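Local coordinates for protein transcriptional regulator, LRP/AsnC family (Neisseria meningitidis, PDB 2P5V) that acts as a global transcriptional regulator of the Lrp/AsnC family, probably binding specific DNA sequences through a winged helix-turn-helix domain, at the interface of chains A and B. Numbering follows the deposited sequence. Chains: chain A/B, Transcriptional regulator, LRP/AsnC family.

The interface of chains A and B. Residues chain A 73, 142-144; chain B 102-104, 111.
The ring of A:Phe73 receives the side chain of B:Leu111 on one face: methyl CD2 stands 3.7 Å from the centroid of the A:Phe73 ring, shifted toward the CD1-CE1 rim, a CH-pi contact. At the edge of this ring, in its plane, lie CE2 of B:Phe102 and, from its own chain, CG2 of A:Val144. The two aromatic side chains run across each other at about a right angle, but their ring planes are inclined by roughly 55°. CZ of A:Phe73 stands over one side of the B:Phe102 ring, beyond its CD2-CE2 rim, 3.7 Å from CD2 of B:Phe102. CG2 of A:Val144 stands over that same side, off CD1 of B:Phe102 at 3.6 Å; it also lies 3.9 Å from CD2 of B:Leu104. This B:Leu104 methyl sits beyond the CD2-CE2 rim of A:Phe73, above the ring plane on the B:Leu111 side, 3.7 Å from CD2 of A:Phe73. With CG of B:Leu111 anti to the backbone N (chi1 -176°), its branch extends toward A:Phe73 from the opposite direction. OG of A:Ser142 makes a van der Waals contact, 3.5 Å from CB of B:Leu104. An antiparallel bridge pairs A:Val144 with B:Leu104, joining strands A 136-144 and B 98-104; carbonyl O of A:Phe143 approaches CA of B:Leu104 to 3.3 Å, a close backbone contact. A:Phe73 comes from strand 70-78 and B:Leu111 from strand 110-116, so this apolar patch knits the two ligand-binding domains together across a two-fold symmetric interface, with a twin patch where the chains exchange roles.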
loop_
_atom_site.group_PDB
_atom_site.type_symbol
_atom_site.label_atom_id
_atom_site.label_comp_id
_atom_site.label_asym_id
_atom_site.label_seq_id
_atom_site.Cartn_x
_atom_site.Cartn_y
_atom_site.Cartn_z
ATOM N N PHE A 73 10.256 -16.061 -2.133
ATOM C CA PHE A 73 10.561 -15.079 -1.117
ATOM C C PHE A 73 9.276 -14.878 -0.338
ATOM O O PHE A 73 8.260 -14.482 -0.896
ATOM C CB PHE A 73 11.074 -13.799 -1.766
ATOM C CG PHE A 73 12.481 -13.928 -2.281
ATOM C CD1 PHE A 73 13.559 -13.651 -1.452
ATOM C CD2 PHE A 73 12.727 -14.378 -3.570
ATOM C CE1 PHE A 73 14.875 -13.796 -1.910
ATOM C CE2 PHE A 73 14.036 -14.522 -4.039
ATOM C CZ PHE A 73 15.110 -14.231 -3.198
ATOM N N SER A 142 6.408 -14.109 -3.056
ATOM C CA SER A 142 6.746 -13.781 -4.413
ATOM C C SER A 142 7.699 -14.865 -4.877
ATOM O O SER A 142 8.294 -15.578 -4.054
ATOM C CB SER A 142 7.385 -12.387 -4.466
ATOM O OG SER A 142 7.482 -11.933 -5.800
ATOM N N PHE A 143 7.828 -15.017 -6.189
ATOM C CA PHE A 143 8.588 -16.128 -6.750
ATOM C C PHE A 143 9.547 -15.629 -7.814
ATOM O O PHE A 143 9.297 -14.621 -8.467
ATOM C CB PHE A 143 7.623 -17.200 -7.289
ATOM C CG PHE A 143 6.592 -17.629 -6.275
ATOM C CD1 PHE A 143 6.858 -18.663 -5.387
ATOM C CD2 PHE A 143 5.379 -16.969 -6.183
ATOM C CE1 PHE A 143 5.928 -19.040 -4.433
ATOM C CE2 PHE A 143 4.446 -17.345 -5.243
ATOM C CZ PHE A 143 4.726 -18.387 -4.361
ATOM N N VAL A 144 10.656 -16.345 -7.954
ATOM C CA VAL A 144 11.680 -16.034 -8.945
ATOM C C VAL A 144 11.226 -16.373 -10.377
ATOM O O VAL A 144 10.933 -17.526 -10.702
ATOM C CB VAL A 144 13.007 -16.771 -8.621
ATOM C CG1 VAL A 144 14.020 -16.645 -9.774
ATOM C CG2 VAL A 144 13.599 -16.239 -7.326
ATOM N N PHE B 102 17.245 -11.125 -8.481
ATOM C CA PHE B 102 16.184 -11.955 -9.014
ATOM C C PHE B 102 15.044 -11.079 -9.499
ATOM O O PHE B 102 14.594 -10.198 -8.785
ATOM C CB PHE B 102 15.626 -12.904 -7.953
ATOM C CG PHE B 102 16.652 -13.814 -7.339
ATOM C CD1 PHE B 102 16.983 -15.021 -7.939
ATOM C CD2 PHE B 102 17.261 -13.483 -6.148
ATOM C CE1 PHE B 102 17.923 -15.870 -7.368
ATOM C CE2 PHE B 102 18.205 -14.329 -5.571
ATOM C CZ PHE B 102 18.529 -15.523 -6.178
ATOM N N ALA B 103 14.602 -11.325 -10.726
ATOM C CA ALA B 103 13.354 -10.785 -11.217
ATOM C C ALA B 103 12.267 -11.590 -10.529
ATOM O O ALA B 103 12.350 -12.818 -10.504
ATOM C CB ALA B 103 13.277 -10.928 -12.716
ATOM N N LEU B 104 11.307 -10.897 -9.911
ATOM C CA LEU B 104 10.243 -11.535 -9.104
ATOM C C LEU B 104 8.856 -11.291 -9.690
ATOM O O LEU B 104 8.669 -10.388 -10.511
ATOM C CB LEU B 104 10.266 -11.040 -7.636
ATOM C CG LEU B 104 11.512 -11.334 -6.791
ATOM C CD1 LEU B 104 11.328 -10.870 -5.372
ATOM C CD2 LEU B 104 11.876 -12.800 -6.806
ATOM N N LEU B 111 14.684 -8.035 -6.981
ATOM C CA LEU B 111 15.177 -8.032 -5.614
ATOM C C LEU B 111 16.684 -8.246 -5.621
ATOM O O LEU B 111 17.179 -9.245 -6.164
ATOM C CB LEU B 111 14.475 -9.103 -4.779
ATOM C CG LEU B 111 14.857 -9.132 -3.293
ATOM C CD1 LEU B 111 14.442 -7.824 -2.600
ATOM C CD2 LEU B 111 14.253 -10.373 -2.599
#